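Putative type VI secretion protein (Escherichia coli, PDB 4PS2) probably pairs, as TssB, with TssC to build the contractile sheath of the type VI secretion system, this piece being its C-terminal helical part. Local coordinates at residues P24-L35 with E52-L62. Sequence-based numbering, arbitrary orientation.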
loop_
_atom_site.group_PDB
_atom_site.type_symbol
_atom_site.label_atom_id
_atom_site.label_comp_id
_atom_site.label_asym_id
_atom_site.label_seq_id
_atom_site.Cartn_x
_atom_site.Cartn_y
_atom_site.Cartn_z
ATOM N N PRO A 24 -3.552 7.978 -3.410
ATOM C CA PRO A 24 -3.298 7.320 -2.106
ATOM C C PRO A 24 -3.283 5.786 -2.178
ATOM O O PRO A 24 -2.534 5.144 -1.437
ATOM C CB PRO A 24 -4.455 7.811 -1.217
ATOM C CG PRO A 24 -5.034 8.973 -1.926
ATOM C CD PRO A 24 -4.827 8.734 -3.371
ATOM N N ARG A 25 -4.085 5.205 -3.077
ATOM C CA ARG A 25 -4.152 3.758 -3.282
ATOM C C ARG A 25 -2.802 3.235 -3.774
ATOM O O ARG A 25 -2.261 2.292 -3.198
ATOM C CB ARG A 25 -5.290 3.419 -4.263
ATOM C CG ARG A 25 -5.332 1.965 -4.732
ATOM C CD ARG A 25 -6.434 1.710 -5.762
ATOM N NE ARG A 25 -6.377 0.318 -6.212
ATOM C CZ ARG A 25 -5.693 -0.113 -7.267
ATOM N NH1 ARG A 25 -5.055 0.745 -8.050
ATOM N NH2 ARG A 25 -5.669 -1.403 -7.564
ATOM N N LEU A 26 -2.252 3.855 -4.819
ATOM C CA LEU A 26 -0.953 3.476 -5.379
ATOM C C LEU A 26 0.205 3.722 -4.418
ATOM O O LEU A 26 1.173 2.951 -4.401
ATOM C CB LEU A 26 -0.713 4.187 -6.707
ATOM C CG LEU A 26 -1.581 3.665 -7.849
ATOM C CD1 LEU A 26 -1.497 4.589 -9.010
ATOM C CD2 LEU A 26 -1.183 2.244 -8.268
ATOM N N LYS A 27 0.101 4.781 -3.610
ATOM C CA LYS A 27 1.106 5.103 -2.604
ATOM C C LYS A 27 1.107 4.000 -1.532
ATOM O O LYS A 27 2.176 3.525 -1.159
ATOM C CB LYS A 27 0.797 6.457 -1.957
ATOM C CG LYS A 27 1.901 6.968 -1.016
ATOM C CD LYS A 27 1.368 8.131 -0.157
ATOM C CE LYS A 27 2.410 8.757 0.737
ATOM N NZ LYS A 27 2.677 7.946 1.955
ATOM N N ALA A 28 -0.087 3.587 -1.054
ATOM C CA ALA A 28 -0.198 2.508 -0.066
ATOM C C ALA A 28 0.362 1.183 -0.624
ATOM O O ALA A 28 1.092 0.496 0.078
ATOM C CB ALA A 28 -1.649 2.339 0.373
ATOM N N MET A 29 0.038 0.853 -1.887
ATOM C CA MET A 29 0.504 -0.351 -2.581
ATOM C C MET A 29 2.038 -0.389 -2.720
ATOM O O MET A 29 2.637 -1.458 -2.546
ATOM C CB MET A 29 -0.141 -0.428 -3.974
ATOM C CG MET A 29 -1.600 -0.930 -3.951
ATOM S SD MET A 29 -2.427 -0.639 -5.544
ATOM C CE MET A 29 -1.703 -1.862 -6.505
ATOM N N LEU A 30 2.670 0.761 -3.067
ATOM C CA LEU A 30 4.121 0.806 -3.202
ATOM C C LEU A 30 4.775 0.738 -1.806
ATOM O O LEU A 30 5.747 -0.001 -1.629
ATOM C CB LEU A 30 4.593 2.025 -4.001
ATOM C CG LEU A 30 6.110 2.146 -4.211
ATOM C CD1 LEU A 30 6.691 0.917 -4.953
ATOM C CD2 LEU A 30 6.456 3.451 -4.936
ATOM N N ALA A 31 4.236 1.468 -0.823
ATOM C CA ALA A 31 4.778 1.403 0.549
ATOM C C ALA A 31 4.648 -0.019 1.146
ATOM O O ALA A 31 5.541 -0.489 1.863
ATOM C CB ALA A 31 4.084 2.419 1.438
ATOM N N MET A 32 3.540 -0.707 0.819
ATOM C CA MET A 32 3.287 -2.051 1.293
ATOM C C MET A 32 4.271 -3.036 0.642
ATOM O O MET A 32 4.805 -3.912 1.327
ATOM C CB MET A 32 1.825 -2.434 0.974
ATOM C CG MET A 32 1.379 -3.681 1.633
ATOM S SD MET A 32 1.246 -3.533 3.436
ATOM C CE MET A 32 1.290 -5.271 3.828
ATOM N N ARG A 33 4.511 -2.877 -0.686
ATOM C CA ARG A 33 5.432 -3.731 -1.427
ATOM C C ARG A 33 6.837 -3.618 -0.833
ATOM O O ARG A 33 7.478 -4.636 -0.627
ATOM C CB ARG A 33 5.442 -3.343 -2.904
ATOM C CG ARG A 33 6.416 -4.176 -3.731
ATOM C CD ARG A 33 6.817 -3.424 -4.947
ATOM N NE ARG A 33 5.685 -3.272 -5.855
ATOM C CZ ARG A 33 5.725 -2.539 -6.955
ATOM N NH1 ARG A 33 6.837 -1.896 -7.288
ATOM N NH2 ARG A 33 4.668 -2.461 -7.746
ATOM N N SER A 34 7.293 -2.391 -0.533
ATOM C CA SER A 34 8.615 -2.133 0.062
ATOM C C SER A 34 8.735 -2.729 1.460
ATOM O O SER A 34 9.761 -3.322 1.804
ATOM C CB SER A 34 8.907 -0.633 0.097
ATOM O OG SER A 34 8.844 -0.070 -1.205
ATOM N N LEU A 35 7.685 -2.568 2.269
ATOM C CA LEU A 35 7.646 -3.074 3.621
ATOM C C LEU A 35 7.690 -4.611 3.636
ATOM O O LEU A 35 8.440 -5.179 4.433
ATOM C CB LEU A 35 6.414 -2.539 4.365
ATOM C CG LEU A 35 6.328 -2.961 5.809
ATOM C CD1 LEU A 35 7.448 -2.327 6.658
ATOM C CD2 LEU A 35 4.953 -2.751 6.357
ATOM N N GLU A 52 5.065 0.101 11.101
ATOM C CA GLU A 52 5.019 0.671 9.759
ATOM C C GLU A 52 3.749 0.277 9.017
ATOM O O GLU A 52 3.240 1.062 8.231
ATOM C CB GLU A 52 6.262 0.287 8.963
ATOM C CG GLU A 52 7.561 0.762 9.591
ATOM C CD GLU A 52 7.744 2.260 9.693
ATOM O OE1 GLU A 52 7.036 3.003 8.979
ATOM O OE2 GLU A 52 8.585 2.692 10.509
ATOM N N LEU A 53 3.239 -0.900 9.263
ATOM C CA LEU A 53 2.068 -1.354 8.602
ATOM C C LEU A 53 0.907 -0.500 8.992
ATOM O O LEU A 53 0.164 -0.101 8.169
ATOM C CB LEU A 53 1.772 -2.783 8.941
ATOM C CG LEU A 53 0.479 -3.340 8.383
ATOM C CD1 LEU A 53 0.535 -3.469 6.904
ATOM C CD2 LEU A 53 0.142 -4.634 9.044
ATOM N N GLU A 54 0.770 -0.234 10.266
ATOM C CA GLU A 54 -0.322 0.580 10.734
ATOM C C GLU A 54 -0.265 1.995 10.164
ATOM O O GLU A 54 -1.254 2.528 9.830
ATOM C CB GLU A 54 -0.470 0.497 12.257
ATOM C CG GLU A 54 -0.741 -0.921 12.777
ATOM C CD GLU A 54 -1.943 -1.603 12.140
ATOM O OE1 GLU A 54 -1.899 -2.794 11.828
ATOM O OE2 GLU A 54 -2.940 -0.929 11.930
ATOM N N LYS A 55 0.909 2.557 10.003
ATOM C CA LYS A 55 1.096 3.849 9.371
ATOM C C LYS A 55 0.614 3.880 7.897
ATOM O O LYS A 55 -0.096 4.732 7.503
ATOM C CB LYS A 55 2.539 4.237 9.471
ATOM C CG LYS A 55 2.875 5.572 8.897
ATOM N N ILE A 56 1.019 2.898 7.133
ATOM C CA ILE A 56 0.554 2.748 5.787
ATOM C C ILE A 56 -0.987 2.700 5.715
ATOM O O ILE A 56 -1.575 3.403 4.962
ATOM C CB ILE A 56 1.214 1.534 5.085
ATOM C CG1 ILE A 56 2.716 1.713 4.994
ATOM C CG2 ILE A 56 0.650 1.368 3.704
ATOM C CD1 ILE A 56 3.430 0.543 4.374
ATOM N N LEU A 57 -1.612 1.867 6.518
ATOM C CA LEU A 57 -3.036 1.617 6.389
ATOM C C LEU A 57 -3.935 2.648 7.084
ATOM O O LEU A 57 -5.107 2.636 6.937
ATOM C CB LEU A 57 -3.378 0.222 6.836
ATOM C CG LEU A 57 -2.625 -0.901 6.154
ATOM C CD1 LEU A 57 -2.929 -2.234 6.767
ATOM C CD2 LEU A 57 -2.751 -0.969 4.667
ATOM N N ARG A 58 -3.306 3.541 7.803
ATOM C CA ARG A 58 -3.953 4.640 8.510
ATOM C C ARG A 58 -4.523 5.698 7.531
ATOM O O ARG A 58 -5.474 6.373 7.903
ATOM C CB ARG A 58 -2.919 5.258 9.466
ATOM C CG ARG A 58 -3.377 6.397 10.365
ATOM C CD ARG A 58 -2.264 6.811 11.316
ATOM N NE ARG A 58 -1.737 5.663 12.058
ATOM C CZ ARG A 58 -0.471 5.528 12.437
ATOM N NH1 ARG A 58 0.413 6.487 12.180
ATOM N NH2 ARG A 58 -0.083 4.442 13.089
ATOM N N ASP A 59 -3.973 5.827 6.292
ATOM C CA ASP A 59 -4.430 6.817 5.303
ATOM C C ASP A 59 -5.963 6.831 5.164
ATOM O O ASP A 59 -6.554 5.822 4.784
ATOM C CB ASP A 59 -3.751 6.625 3.932
ATOM C CG ASP A 59 -3.839 7.832 3.002
ATOM O OD1 ASP A 59 -4.841 8.577 3.074
ATOM O OD2 ASP A 59 -2.931 8.005 2.178
ATOM N N PRO A 60 -6.630 7.940 5.551
ATOM C CA PRO A 60 -8.105 7.944 5.507
ATOM C C PRO A 60 -8.716 7.951 4.100
ATOM O O PRO A 60 -9.907 7.702 3.952
ATOM C CB PRO A 60 -8.493 9.175 6.333
ATOM C CG PRO A 60 -7.280 10.025 6.369
ATOM C CD PRO A 60 -6.083 9.189 6.128
ATOM N N ALA A 61 -7.904 8.220 3.069
ATOM C CA ALA A 61 -8.361 8.255 1.681
ATOM C C ALA A 61 -8.465 6.834 1.092
ATOM O O ALA A 61 -9.049 6.663 0.021
ATOM C CB ALA A 61 -7.422 9.111 0.850
ATOM N N LEU A 62 -7.942 5.803 1.815
ATOM C CA LEU A 62 -8.002 4.413 1.346
ATOM C C LEU A 62 -9.353 3.806 1.565
ATOM O O LEU A 62 -10.025 4.140 2.540
ATOM C CB LEU A 62 -6.973 3.536 2.068
ATOM C CG LEU A 62 -5.505 3.957 1.967
ATOM C CD1 LEU A 62 -4.619 2.970 2.681
ATOM C CD2 LEU A 62 -5.072 4.141 0.514
HETATM O O HOH W 1 -1.578 6.012 0.953
#
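Pro24 O accepts two hydrogen bonds, one from Ala28 N within its own helix and one from a water (2.7 Å) that also donates to Asp59 OD2, thereby bridging the two segments. The other carboxylate oxygen, Asp59 OD1, closes an Asx turn by accepting from Ala61 N, 33° out of the carboxylate plane. Beside this turn Ala61 CB packs on the proline ring, 3.7 Å from Pro24 CG. Leu62 follows with both methyls on the Ala28 methyl, CD2 also lying 3.4 Å from Pro24 O. Segments 24-35 and 52-57 run antiparallel at 168°, two arms of the helical bundle formed by helices 16-40, 46-57 and 64-71. Knobs-into-holes packing joins them: Ile56 enters the hole formed by Ala28, Ala31, Met32 and Leu35. With CG1 anti to its carbonyl carbon (chi1 -62°), Ile56 sends CD1 to within 3.5 Å of Ala31 CB, while CG2 rests over the Ala28 backbone. An alanine in place of Ile56 would remove both branches and is likely to open a gap between the helices where Ala28, Ala31, Met32 and Leu35 line the hole. Farther along, Met32 SD meets Leu53 CD1 at 3.5 Å, the two side chains crossing at a slant, and Leu70 of helix 64-71 also touches Met32. Leu35 divides its methyls, CD1 against Glu52 CB (3.7 Å) and CD2 over the Leu53 backbone.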